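Local coordinates for periplasmic solute binding protein (Pectobacterium atrosepticum, PDB 4RY1) that probably captures a sugar in the periplasm and hands it to an ABC-type importer, as solute-binding proteins of family 1 do, at residues Asn123-Thr126 and Trp127-Gly131; Val147-Lys151 and Leu152-Tyr156. All blocks are in the same frame, centred on the assembly; numbering follows the deposited sequence.

Contact 1 of 2, residues Asn123-Thr126 and Trp127-Gly131. With GOL (glycerol), chain D.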
# COMPACT_ATOMS: atom_id res chain seq x y z
N ASN A 123 -18.08 3.30 -4.77
CA ASN A 123 -18.82 4.34 -5.46
C ASN A 123 -20.29 4.22 -5.06
O ASN A 123 -21.03 3.34 -5.53
CB ASN A 123 -18.68 4.23 -6.98
CG ASN A 123 -19.30 5.41 -7.70
OD1 ASN A 123 -20.39 5.85 -7.34
ND2 ASN A 123 -18.59 5.95 -8.70
N LYS A 124 -20.69 5.10 -4.17
CA LYS A 124 -22.03 5.04 -3.58
C LYS A 124 -23.15 5.05 -4.63
O LYS A 124 -24.13 4.31 -4.53
CB LYS A 124 -22.24 6.22 -2.63
CG LYS A 124 -23.64 6.29 -2.05
CD LYS A 124 -23.80 7.53 -1.17
CE LYS A 124 -25.24 7.92 -0.90
NZ LYS A 124 -25.94 6.84 -0.17
N THR A 125 -22.98 5.91 -5.62
CA THR A 125 -24.01 6.09 -6.65
C THR A 125 -24.29 4.78 -7.37
O THR A 125 -25.43 4.35 -7.54
CB THR A 125 -23.59 7.18 -7.65
OG1 THR A 125 -23.30 8.38 -6.93
CG2 THR A 125 -24.68 7.47 -8.68
N THR A 126 -23.23 4.12 -7.78
CA THR A 126 -23.36 2.83 -8.46
C THR A 126 -24.03 1.72 -7.61
O THR A 126 -24.93 1.03 -8.09
CB THR A 126 -22.02 2.35 -8.99
OG1 THR A 126 -21.39 3.42 -9.70
CG2 THR A 126 -22.23 1.17 -9.91
N TRP A 127 -23.57 1.55 -6.38
CA TRP A 127 -24.18 0.55 -5.47
C TRP A 127 -25.68 0.83 -5.23
O TRP A 127 -26.50 -0.09 -5.24
CB TRP A 127 -23.40 0.52 -4.13
CG TRP A 127 -22.10 -0.25 -4.24
CD1 TRP A 127 -20.89 0.21 -4.76
CD2 TRP A 127 -21.88 -1.63 -3.89
NE1 TRP A 127 -19.96 -0.78 -4.71
CE2 TRP A 127 -20.52 -1.92 -4.20
CE3 TRP A 127 -22.68 -2.65 -3.35
CZ2 TRP A 127 -19.96 -3.17 -3.99
CZ3 TRP A 127 -22.10 -3.91 -3.14
CH2 TRP A 127 -20.75 -4.15 -3.46
N ASP A 128 -26.01 2.10 -5.03
CA ASP A 128 -27.40 2.56 -4.86
C ASP A 128 -28.23 2.28 -6.13
O ASP A 128 -29.36 1.80 -6.05
CB ASP A 128 -27.46 4.06 -4.51
CG ASP A 128 -27.06 4.35 -3.06
OD1 ASP A 128 -26.92 3.39 -2.27
OD2 ASP A 128 -26.90 5.54 -2.73
N ASN A 129 -27.66 2.55 -7.31
CA ASN A 129 -28.34 2.25 -8.59
C ASN A 129 -28.58 0.74 -8.79
O ASN A 129 -29.61 0.34 -9.33
CB ASN A 129 -27.57 2.84 -9.78
CG ASN A 129 -27.62 4.36 -9.82
OD1 ASN A 129 -28.41 5.01 -9.13
ND2 ASN A 129 -26.79 4.94 -10.67
N ALA A 130 -27.63 -0.08 -8.37
CA ALA A 130 -27.80 -1.55 -8.36
C ALA A 130 -28.81 -2.06 -7.32
O ALA A 130 -29.29 -3.18 -7.43
CB ALA A 130 -26.47 -2.24 -8.13
N GLY A 131 -29.07 -1.25 -6.29
CA GLY A 131 -29.92 -1.65 -5.16
C GLY A 131 -29.31 -2.62 -4.16
O GLY A 131 -30.02 -3.38 -3.49
C1 GOL D . -24.24 3.77 1.89
O1 GOL D . -24.19 5.10 1.36
C2 GOL D . -25.31 2.95 1.18
O2 GOL D . -25.97 3.71 0.16
C3 GOL D . -24.67 1.69 0.60
O3 GOL D . -24.91 0.62 1.54
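Trp127 N reaches back to Asn123 O at 3.2 Å with a nearly straight bond (N-H...O 175°), the first in a run of i to i+4 backbone bonds. Asp128 N to Lys124 O, Asn129 N to Thr125 O and Ala130 N to Thr126 O follow, each 2.9 Å. Asn123, the last residue of strand 107-123, is the N-cap of helix 124-130: its OD1 accepts a weak bond from Thr126 N at 3.4 Å. At the other end Gly131, with positive phi, closes the helix in a Schellman motif. The helix, about two turns long, follows directly on a strand of the main sheet. On the outer side Lys124 runs out extended and bends only at its last torsion (chi4 62°), which brings NZ to the syn lone pair of Asp128 OD2 in a 3.0 Å salt bridge. A glycerol, probably from the crystallisation liquor, bridges the same pair: Lys124 NZ donates to its O1 at 2.9 Å, and its O2 donates to Asp128 OD1 at 2.6 Å. The Trp127 ring sets its CD1 edge 3.2 Å from Asn123 O, which lies in the ring plane, while its NE1 donates to Ala244 O. Thr126 OG1 is hydrogen-bonded to Gly241 O.

Contact 2 of 2, residues Val147-Lys151 and Leu152-Tyr156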
# COMPACT_ATOMS: atom_id res chain seq x y z
N VAL A 147 -26.19 -9.37 -9.30
CA VAL A 147 -27.17 -8.30 -9.22
C VAL A 147 -26.72 -7.07 -10.04
O VAL A 147 -27.49 -6.49 -10.80
CB VAL A 147 -27.49 -7.92 -7.77
CG1 VAL A 147 -28.44 -6.74 -7.75
CG2 VAL A 147 -28.08 -9.10 -6.99
N PHE A 148 -25.46 -6.68 -9.86
CA PHE A 148 -24.90 -5.59 -10.68
C PHE A 148 -25.10 -5.88 -12.18
O PHE A 148 -25.57 -5.02 -12.94
CB PHE A 148 -23.40 -5.42 -10.40
CG PHE A 148 -23.08 -4.39 -9.33
CD1 PHE A 148 -23.60 -4.50 -8.04
CD2 PHE A 148 -22.22 -3.34 -9.60
CE1 PHE A 148 -23.29 -3.54 -7.07
CE2 PHE A 148 -21.91 -2.38 -8.64
CZ PHE A 148 -22.44 -2.48 -7.36
N LYS A 149 -24.71 -7.08 -12.56
CA LYS A 149 -24.74 -7.53 -13.96
C LYS A 149 -26.17 -7.47 -14.52
O LYS A 149 -26.40 -6.91 -15.58
CB LYS A 149 -24.21 -8.96 -14.07
CG LYS A 149 -24.05 -9.45 -15.49
CD LYS A 149 -23.63 -10.90 -15.56
CE LYS A 149 -23.47 -11.28 -17.02
NZ LYS A 149 -22.81 -12.59 -17.20
N GLN A 150 -27.11 -8.03 -13.78
CA GLN A 150 -28.50 -8.09 -14.25
C GLN A 150 -29.14 -6.70 -14.25
O GLN A 150 -29.85 -6.32 -15.20
CB GLN A 150 -29.33 -9.05 -13.38
CG GLN A 150 -30.82 -9.11 -13.76
CD GLN A 150 -31.07 -9.59 -15.18
OE1 GLN A 150 -30.33 -10.41 -15.72
NE2 GLN A 150 -32.15 -9.09 -15.78
N LYS A 151 -28.90 -5.95 -13.20
CA LYS A 151 -29.59 -4.69 -12.99
C LYS A 151 -28.98 -3.52 -13.77
O LYS A 151 -29.71 -2.68 -14.32
CB LYS A 151 -29.66 -4.35 -11.50
CG LYS A 151 -30.43 -3.08 -11.23
CD LYS A 151 -31.48 -3.24 -10.14
CE LYS A 151 -32.39 -2.03 -10.10
NZ LYS A 151 -32.93 -1.79 -8.74
N LEU A 152 -27.66 -3.47 -13.83
CA LEU A 152 -26.98 -2.32 -14.42
C LEU A 152 -26.36 -2.65 -15.76
O LEU A 152 -26.17 -1.76 -16.61
CB LEU A 152 -25.91 -1.80 -13.45
CG LEU A 152 -26.44 -1.20 -12.15
CD1 LEU A 152 -25.29 -0.53 -11.42
CD2 LEU A 152 -27.58 -0.21 -12.37
N GLY A 153 -26.01 -3.91 -15.94
CA GLY A 153 -25.42 -4.37 -17.18
C GLY A 153 -24.05 -4.96 -16.97
O GLY A 153 -23.40 -4.75 -15.95
N ASP A 154 -23.59 -5.69 -17.98
CA ASP A 154 -22.31 -6.39 -17.97
C ASP A 154 -21.08 -5.48 -17.75
O ASP A 154 -20.02 -5.96 -17.35
CB ASP A 154 -22.18 -7.16 -19.29
CG ASP A 154 -21.09 -8.18 -19.24
OD1 ASP A 154 -21.03 -8.94 -18.24
OD2 ASP A 154 -20.34 -8.26 -20.20
N SER A 155 -21.22 -4.18 -18.01
CA SER A 155 -20.10 -3.23 -17.79
C SER A 155 -19.84 -2.90 -16.32
O SER A 155 -18.79 -2.37 -15.99
CB SER A 155 -20.37 -1.90 -18.51
OG SER A 155 -20.22 -2.05 -19.90
N TYR A 156 -20.83 -3.18 -15.47
CA TYR A 156 -20.82 -2.76 -14.06
C TYR A 156 -20.39 -3.85 -13.11
O TYR A 156 -20.91 -4.96 -13.15
CB TYR A 156 -22.22 -2.29 -13.67
CG TYR A 156 -22.53 -0.96 -14.33
CD1 TYR A 156 -23.05 -0.88 -15.61
CD2 TYR A 156 -22.26 0.23 -13.67
CE1 TYR A 156 -23.31 0.35 -16.22
CE2 TYR A 156 -22.50 1.46 -14.25
CZ TYR A 156 -23.03 1.52 -15.53
OH TYR A 156 -23.27 2.75 -16.10
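The C-terminal end of helix 138-152 and the type I beta turn after it, Gly153 to Tyr156, make up this contact, in which the chain leaves the helix and folds back beside its last turn. Phe148 O takes two backbone donors: Leu152 N at 2.8 Å, tilted 27° from the carbonyl plane, and Gly153 N at 3.2 Å, lying in that plane. Gly153 N also makes a weak, strongly bent bond to Lys149 O (3.0 Å, N-H...O 122°), so its N-H is shared between two carbonyls where the helical pattern gives out. Gly153 is the first residue to leave helical geometry, at positive phi. The turn itself is closed by Tyr156 N bonding to Gly153 O. This brings the Tyr156 backbone to the edge of the Phe148 ring, near the ring plane, with Phe148 CB 3.7 Å from Tyr156 O. Phe148 CD2 meets Tyr156 CB at 4.2 Å, an apolar contact made by the root of the tyrosine, whose ring leads away. On the exposed side Lys149 and Asp154 run alongside each other, pointing the same way. With Lys149 extended and its CG anti to the backbone N (chi1 -173°), it is CE that lies nearest Asp154 OD1, at 3.6 Å. NZ stays 4.2 Å from that oxygen, so the opposite charges probably attract without forming a salt bridge; OD1 also has a weak hydrogen bond from His216 NE2. Toward the interior, Phe148 and Leu152 both pack on Thr126 and Ala130 of helix 124-130, and Phe148 also touches Ala244, just before strand 245-249.

Overall arrangement
Contacts 1 and 2 lie on consecutive helices, 124-130 and 138-152, on the same side of the chain's centre, with their own centres about 11 Å apart. They join along an apolar seam: the Trp127 and Phe148 rings meet edge-to-face, and Ala130 CB packs 3.6 Å from Phe148 CE1. Contact 1 is partly buried and tied to the main sheet, since its helix follows straight from strand 107-123; contact 2 is a surface contact whose one buried residue is Phe148. In contact 1 lysine and aspartate form a true salt bridge, whereas in contact 2 another such pair only runs close. Both helix ends have a glycine at positive phi, Gly131 in a Schellman motif and Gly153 opening a beta turn.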